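Local coordinates for 5-formyltetrahydrofolate cyclo-ligase family protein (Bacillus anthracis, PDB 2JCB) that probably catalyses the ATP-dependent cyclisation of 5-formyltetrahydrofolate to 5,10-methenyltetrahydrofolate, and binds magnesium and ADP, at residues A[131-136]-A[149-154]; A[122-127]-A[156-161]. All blocks are in the same frame, centred on the assembly; numbering follows the deposited sequence.

Interaction 1: A[131-136]-A[149-154]; sequences IVPGVA and GYYDRY. With MG (magnesium ion), chain E; ADP (adenosine-5'-diphosphate), chain C; PO4 (phosphate ion), chain D.
Val132 and Tyr151 mark the closest approach of the two backbones, their CA atoms 7.6 Å apart: the loop that leaves strand 129-131 passes beside helix 150-154, which starts just after Gly149 at its N-cap. At that distance no backbone hydrogen bond joins the segments, and one side chain, the buried ring of Tyr151, does the bridging. Its CG stands anti to the carbonyl carbon (chi1 -79°), which carries the phenol from the helix to the loop. There the ring of Pro133 crosses it at about a right angle and sets CD over one face, 3.8 Å from the ring centroid and 27° off the normal, a CH-pi contact displaced from the centre toward CZ and CE1. Val132 comes in obliquely, its CG1 3.8 Å from Tyr151 CD2. A water receives the proton of Tyr151 OH and donates its own to Ile131 O, both at 2.8 Å, so a water bridge ties the hydroxyl to the last residue of strand 129-131.

The helix start carries part of the ADP-magnesium site. Its N-terminal N-H groups bind an anion, a phosphate probably from the crystallisation liquor: Tyr150 N donates to O4 and Tyr151 N, nearly straight (168°), to O1. Asp152 OD2 binds magnesium at 1.9 Å, and Arg153 lays its guanidinium face against the adenine, over C4.

Asp181 completes the protein's share of the metal site. Met93 and Phe95 of strand 92-98 pack on Tyr151, Arg143 of strand 143-144 reaches Val132 and Tyr151, and Val135 rests on helix 6-26.

Interaction 2: A[122-127]-A[156-161]; sequences VNADEI and VHYKGK
Tyr158 is the residue that reaches across, inserting the edge of its ring against the short 3-10 turn 124-126 and the residue that follows it. CG lies anti to the backbone N (chi1 178°), an orientation that sends the ring out of its own loop toward Ala124 and Ile127. The dense part of the contact is gathered along one rim of this ring. Ala124 CB, which points at the opposing loop, sits 4.0 Å from Tyr158 CD1, while Ala124 O lies near the ring plane, 3.6 Å from CE1. Ile127 crosses the tyrosine at about a right angle and brings its CB within 4.1 Å of CE1. At the end of the ring, Tyr158 OH has two carbonyl oxygens at 3.1 Å, Ile127 O across the contact and Lys161 O in its own loop; a single phenol proton can serve either. Over one face the backbone N of Gly160 lies 3.4 Å above the plane, over the ring centre, so the loop folds back on its own tyrosine.

The solvent side is looser. Asp125 and Glu126 direct their side chains away from the opposing loop, and Glu126 forms a salt bridge with Arg80. The end of Lys159 leads away from 122-127, and its NZ returns to Val156 O of its own loop, 3.2 Å away.

Asn123 OD1 accepts from the backbone N of Asp125 at 3.0 Å, on a lone pair and almost straight at 173°, which makes an Asx turn at the start of the 3-10 segment. Two connecting loops, each leading into one of the adjacent parallel strands 129-131 and 161-165, meet here at the strand-entry end of an alpha/beta sheet, a setting consistent with a Rossmann-like fold.

From the N terminus, the chain first meets 122-127, then crosses strand 129-131 into 131-136, continues through the hairpin 136-144 and the glycine-rich turn to helix 150-154, and arrives at 156-161 before strand 161-165. Interaction 1 therefore closes the inner loop and interaction 2 the outer one, so the two nest without crossing. Their centres lie about 14 Å apart at the two ends of strand 129-131: interaction 2 joins the approaches to two parallel strands, interaction 1 the strand's exit to the nucleotide-binding helix. Tyr154 links them directly, its OH 3.6 Å from both Ala124 CB and Ile127 CD1.

Interaction 1: A[131-136]-A[149-154]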
loop_
_atom_site.group_PDB
_atom_site.type_symbol
_atom_site.label_atom_id
_atom_site.label_comp_id
_atom_site.label_asym_id
_atom_site.label_seq_id
_atom_site.Cartn_x
_atom_site.Cartn_y
_atom_site.Cartn_z
ATOM N N ILE A 131 3.635 -1.936 -4.332
ATOM C CA ILE A 131 3.609 -0.772 -3.453
ATOM C C ILE A 131 2.487 -1.126 -2.446
ATOM O O ILE A 131 1.288 -1.076 -2.823
ATOM C CB ILE A 131 3.407 0.504 -4.266
ATOM C CG1 ILE A 131 4.679 0.688 -5.163
ATOM C CG2 ILE A 131 3.198 1.660 -3.318
ATOM C CD1 ILE A 131 4.600 1.856 -6.150
ATOM N N VAL A 132 2.819 -1.385 -1.173
ATOM C CA VAL A 132 1.881 -2.033 -0.266
ATOM C C VAL A 132 1.273 -0.945 0.605
ATOM O O VAL A 132 2.003 -0.164 1.136
ATOM C CB VAL A 132 2.622 -3.113 0.557
ATOM C CG1 VAL A 132 1.736 -3.627 1.754
ATOM C CG2 VAL A 132 3.138 -4.250 -0.379
ATOM N N PRO A 133 -0.071 -0.819 0.653
ATOM C CA PRO A 133 -0.698 0.188 1.555
ATOM C C PRO A 133 -0.703 -0.203 3.019
ATOM O O PRO A 133 -0.399 -1.326 3.360
ATOM C CB PRO A 133 -2.155 0.226 1.047
ATOM C CG PRO A 133 -2.389 -1.244 0.693
ATOM C CD PRO A 133 -1.082 -1.626 -0.049
ATOM N N GLY A 134 -1.079 0.699 3.906
ATOM C CA GLY A 134 -0.975 0.327 5.293
ATOM C C GLY A 134 -1.210 1.504 6.154
ATOM O O GLY A 134 -1.257 2.624 5.620
ATOM N N VAL A 135 -1.386 1.202 7.435
ATOM C CA VAL A 135 -1.676 2.199 8.474
ATOM C C VAL A 135 -0.406 2.550 9.259
ATOM O O VAL A 135 -0.068 3.721 9.407
ATOM C CB VAL A 135 -2.882 1.815 9.400
ATOM C CG1 VAL A 135 -3.094 2.874 10.420
ATOM C CG2 VAL A 135 -4.129 1.661 8.553
ATOM N N ALA A 136 0.227 1.563 9.880
ATOM C CA ALA A 136 1.385 1.896 10.734
ATOM C C ALA A 136 2.523 0.943 10.461
ATOM O O ALA A 136 2.302 -0.198 10.016
ATOM C CB ALA A 136 1.010 1.809 12.167
ATOM N N GLY A 149 -6.474 -8.167 6.552
ATOM C CA GLY A 149 -5.413 -9.140 6.416
ATOM C C GLY A 149 -5.196 -9.549 4.975
ATOM O O GLY A 149 -4.684 -10.620 4.704
ATOM N N TYR A 150 -5.610 -8.709 4.043
ATOM C CA TYR A 150 -5.400 -9.016 2.620
ATOM C C TYR A 150 -3.925 -9.149 2.201
ATOM O O TYR A 150 -3.540 -10.117 1.528
ATOM C CB TYR A 150 -6.043 -7.955 1.707
ATOM C CG TYR A 150 -7.539 -8.109 1.585
ATOM C CD1 TYR A 150 -8.100 -9.036 0.699
ATOM C CD2 TYR A 150 -8.385 -7.278 2.322
ATOM C CE1 TYR A 150 -9.460 -9.132 0.535
ATOM C CE2 TYR A 150 -9.769 -7.395 2.203
ATOM C CZ TYR A 150 -10.294 -8.315 1.289
ATOM O OH TYR A 150 -11.649 -8.439 1.158
ATOM N N TYR A 151 -3.117 -8.173 2.572
ATOM C CA TYR A 151 -1.702 -8.231 2.189
ATOM C C TYR A 151 -0.941 -9.300 2.943
ATOM O O TYR A 151 -0.070 -9.940 2.364
ATOM C CB TYR A 151 -1.009 -6.863 2.237
ATOM C CG TYR A 151 -1.356 -6.038 0.999
ATOM C CD1 TYR A 151 -2.569 -5.344 0.911
ATOM C CD2 TYR A 151 -0.530 -6.059 -0.138
ATOM C CE1 TYR A 151 -2.898 -4.623 -0.283
ATOM C CE2 TYR A 151 -0.837 -5.339 -1.323
ATOM C CZ TYR A 151 -2.036 -4.631 -1.364
ATOM O OH TYR A 151 -2.363 -3.940 -2.470
ATOM N N ASP A 152 -1.310 -9.541 4.218
ATOM C CA ASP A 152 -0.690 -10.607 4.965
ATOM C C ASP A 152 -0.836 -11.940 4.203
ATOM O O ASP A 152 0.115 -12.703 4.139
ATOM C CB ASP A 152 -1.301 -10.705 6.364
ATOM C CG ASP A 152 -0.735 -9.661 7.320
ATOM O OD1 ASP A 152 0.358 -9.088 7.049
ATOM O OD2 ASP A 152 -1.366 -9.387 8.354
ATOM N N ARG A 153 -2.019 -12.180 3.597
ATOM C CA ARG A 153 -2.284 -13.420 2.889
ATOM C C ARG A 153 -1.569 -13.418 1.544
ATOM O O ARG A 153 -0.969 -14.406 1.138
ATOM C CB ARG A 153 -3.790 -13.602 2.699
ATOM C CG ARG A 153 -4.532 -13.866 3.986
ATOM C CD ARG A 153 -6.008 -14.005 3.671
ATOM N NE ARG A 153 -6.837 -14.499 4.762
ATOM C CZ ARG A 153 -7.241 -13.740 5.775
ATOM N NH1 ARG A 153 -8.055 -14.250 6.686
ATOM N NH2 ARG A 153 -6.834 -12.466 5.851
ATOM N N TYR A 154 -1.682 -12.303 0.840
ATOM C CA TYR A 154 -1.106 -12.157 -0.497
ATOM C C TYR A 154 0.423 -12.265 -0.481
ATOM O O TYR A 154 1.003 -12.940 -1.319
ATOM C CB TYR A 154 -1.489 -10.805 -1.083
ATOM C CG TYR A 154 -0.923 -10.587 -2.448
ATOM C CD1 TYR A 154 -1.539 -11.146 -3.567
ATOM C CD2 TYR A 154 0.226 -9.822 -2.643
ATOM C CE1 TYR A 154 -1.047 -10.970 -4.815
ATOM C CE2 TYR A 154 0.757 -9.641 -3.928
ATOM C CZ TYR A 154 0.105 -10.217 -5.007
ATOM O OH TYR A 154 0.558 -10.038 -6.283
HETATM MG MG MG E . -1.512 -8.066 9.742
HETATM P PB ADP C . -4.015 -6.168 9.070
HETATM O O1B ADP C . -4.886 -5.725 7.899
HETATM O O2B ADP C . -3.637 -5.017 9.927
HETATM O O3B ADP C . -2.905 -7.030 8.505
HETATM P PA ADP C . -4.606 -8.416 10.844
HETATM O O1A ADP C . -3.123 -8.674 10.921
HETATM O O2A ADP C . -5.310 -8.360 12.105
HETATM O O3A ADP C . -4.963 -7.096 9.969
HETATM O "O5'" ADP C . -5.266 -9.652 10.038
HETATM C "C5'" ADP C . -6.709 -9.680 10.031
HETATM C "C4'" ADP C . -7.228 -11.097 10.011
HETATM O "O4'" ADP C . -6.622 -11.766 8.917
HETATM C "C3'" ADP C . -6.815 -11.814 11.291
HETATM O "O3'" ADP C . -7.999 -12.298 11.894
HETATM C "C2'" ADP C . -5.902 -12.931 10.829
HETATM O "O2'" ADP C . -6.244 -14.154 11.414
HETATM C "C1'" ADP C . -6.151 -13.045 9.336
HETATM N N9 ADP C . -4.964 -13.473 8.551
HETATM C C8 ADP C . -3.909 -12.701 8.228
HETATM N N7 ADP C . -3.029 -13.396 7.469
HETATM C C5 ADP C . -3.498 -14.633 7.291
HETATM C C6 ADP C . -3.051 -15.849 6.560
HETATM N N6 ADP C . -1.885 -15.870 5.884
HETATM N N1 ADP C . -3.863 -16.908 6.557
HETATM C C2 ADP C . -5.028 -16.914 7.236
HETATM N N3 ADP C . -5.500 -15.840 7.898
HETATM C C4 ADP C . -4.805 -14.674 7.958
HETATM P P PO4 D . -4.835 -5.081 4.387
HETATM O O1 PO4 D . -3.745 -5.886 4.067
HETATM O O2 PO4 D . -4.808 -4.442 5.749
HETATM O O3 PO4 D . -4.953 -3.908 3.369
HETATM O O4 PO4 D . -6.141 -5.867 4.414
HETATM O O HOH W 1 -0.214 -3.135 -4.001
HETATM O O HOH W 2 0.193 -7.135 8.897
HETATM O O HOH W 3 -1.486 -6.329 11.214
#

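Interaction 2: A[122-127]-A[156-161]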
loop_
_atom_site.group_PDB
_atom_site.type_symbol
_atom_site.label_atom_id
_atom_site.label_comp_id
_atom_site.label_asym_id
_atom_site.label_seq_id
_atom_site.Cartn_x
_atom_site.Cartn_y
_atom_site.Cartn_z
ATOM N N VAL A 122 -3.254 -10.245 -13.655
ATOM C CA VAL A 122 -1.807 -10.452 -13.827
ATOM C C VAL A 122 -1.285 -11.307 -12.658
ATOM O O VAL A 122 -1.533 -10.997 -11.496
ATOM C CB VAL A 122 -1.046 -9.098 -13.963
ATOM C CG1 VAL A 122 0.452 -9.325 -14.108
ATOM C CG2 VAL A 122 -1.531 -8.349 -15.179
ATOM N N ASN A 123 -0.598 -12.394 -13.000
ATOM C CA ASN A 123 -0.005 -13.338 -12.035
ATOM C C ASN A 123 1.037 -12.648 -11.172
ATOM O O ASN A 123 1.764 -11.797 -11.677
ATOM C CB ASN A 123 0.661 -14.485 -12.825
ATOM C CG ASN A 123 0.978 -15.709 -11.966
ATOM O OD1 ASN A 123 1.804 -15.665 -11.042
ATOM N ND2 ASN A 123 0.355 -16.827 -12.305
ATOM N N ALA A 124 1.089 -12.997 -9.881
ATOM C CA ALA A 124 2.083 -12.443 -8.945
ATOM C C ALA A 124 3.540 -12.551 -9.439
ATOM O O ALA A 124 4.343 -11.644 -9.196
ATOM C CB ALA A 124 1.945 -13.104 -7.583
ATOM N N ASP A 125 3.874 -13.622 -10.151
ATOM C CA ASP A 125 5.247 -13.791 -10.629
ATOM C C ASP A 125 5.576 -12.850 -11.812
ATOM O O ASP A 125 6.706 -12.831 -12.305
ATOM C CB ASP A 125 5.533 -15.277 -10.953
ATOM C CG ASP A 125 4.765 -15.779 -12.163
ATOM O OD1 ASP A 125 4.388 -14.946 -13.037
ATOM O OD2 ASP A 125 4.555 -17.020 -12.264
ATOM N N GLU A 126 4.591 -12.075 -12.269
ATOM C CA GLU A 126 4.780 -11.082 -13.355
ATOM C C GLU A 126 4.797 -9.622 -12.851
ATOM O O GLU A 126 4.938 -8.673 -13.632
ATOM C CB GLU A 126 3.656 -11.239 -14.373
ATOM C CG GLU A 126 3.854 -12.431 -15.237
ATOM C CD GLU A 126 2.919 -12.442 -16.421
ATOM O OE1 GLU A 126 2.567 -13.559 -16.858
ATOM O OE2 GLU A 126 2.555 -11.333 -16.907
ATOM N N ILE A 127 4.658 -9.450 -11.552
ATOM C CA ILE A 127 4.588 -8.133 -10.967
ATOM C C ILE A 127 5.959 -7.868 -10.312
ATOM O O ILE A 127 6.367 -8.626 -9.450
ATOM C CB ILE A 127 3.427 -8.020 -9.919
ATOM C CG1 ILE A 127 2.048 -8.342 -10.569
ATOM C CG2 ILE A 127 3.478 -6.645 -9.195
ATOM C CD1 ILE A 127 0.876 -8.516 -9.578
ATOM N N VAL A 156 2.356 -13.937 1.309
ATOM C CA VAL A 156 2.831 -15.337 1.449
ATOM C C VAL A 156 3.379 -15.861 0.112
ATOM O O VAL A 156 4.444 -16.467 0.089
ATOM C CB VAL A 156 1.726 -16.268 1.968
ATOM C CG1 VAL A 156 2.215 -17.753 2.025
ATOM C CG2 VAL A 156 1.273 -15.829 3.341
ATOM N N HIS A 157 2.672 -15.602 -0.985
ATOM C CA HIS A 157 3.024 -16.152 -2.289
ATOM C C HIS A 157 3.725 -15.166 -3.221
ATOM O O HIS A 157 4.232 -15.537 -4.282
ATOM C CB HIS A 157 1.779 -16.760 -2.949
ATOM C CG HIS A 157 1.063 -17.728 -2.060
ATOM N ND1 HIS A 157 1.565 -18.976 -1.760
ATOM C CD2 HIS A 157 -0.093 -17.609 -1.362
ATOM C CE1 HIS A 157 0.743 -19.593 -0.931
ATOM N NE2 HIS A 157 -0.272 -18.785 -0.675
ATOM N N TYR A 158 3.777 -13.910 -2.829
ATOM C CA TYR A 158 4.418 -12.918 -3.672
ATOM C C TYR A 158 5.909 -12.903 -3.360
ATOM O O TYR A 158 6.298 -12.691 -2.203
ATOM C CB TYR A 158 3.808 -11.529 -3.470
ATOM C CG TYR A 158 4.488 -10.482 -4.292
ATOM C CD1 TYR A 158 4.338 -10.458 -5.675
ATOM C CD2 TYR A 158 5.285 -9.516 -3.689
ATOM C CE1 TYR A 158 4.969 -9.461 -6.454
ATOM C CE2 TYR A 158 5.916 -8.527 -4.439
ATOM C CZ TYR A 158 5.785 -8.526 -5.817
ATOM O OH TYR A 158 6.409 -7.532 -6.518
ATOM N N LYS A 159 6.723 -13.085 -4.400
ATOM C CA LYS A 159 8.169 -13.142 -4.244
ATOM C C LYS A 159 8.971 -11.977 -4.809
ATOM O O LYS A 159 10.217 -11.993 -4.761
ATOM C CB LYS A 159 8.696 -14.464 -4.822
ATOM C CG LYS A 159 8.068 -15.709 -4.224
ATOM C CD LYS A 159 8.137 -15.701 -2.704
ATOM C CE LYS A 159 7.796 -17.056 -2.134
ATOM N NZ LYS A 159 7.479 -16.900 -0.697
ATOM N N GLY A 160 8.281 -10.987 -5.358
ATOM C CA GLY A 160 8.924 -9.820 -5.900
ATOM C C GLY A 160 9.308 -8.821 -4.835
ATOM O O GLY A 160 9.335 -9.119 -3.651
ATOM N N LYS A 161 9.596 -7.609 -5.262
ATOM C CA LYS A 161 10.003 -6.531 -4.362
ATOM C C LYS A 161 8.802 -5.818 -3.750
ATOM O O LYS A 161 7.811 -5.643 -4.437
ATOM C CB LYS A 161 10.874 -5.548 -5.136
ATOM C CG LYS A 161 12.214 -6.219 -5.603
ATOM C CD LYS A 161 12.950 -5.288 -6.528
ATOM C CE LYS A 161 13.872 -6.102 -7.431
ATOM N NZ LYS A 161 15.167 -6.273 -6.733
#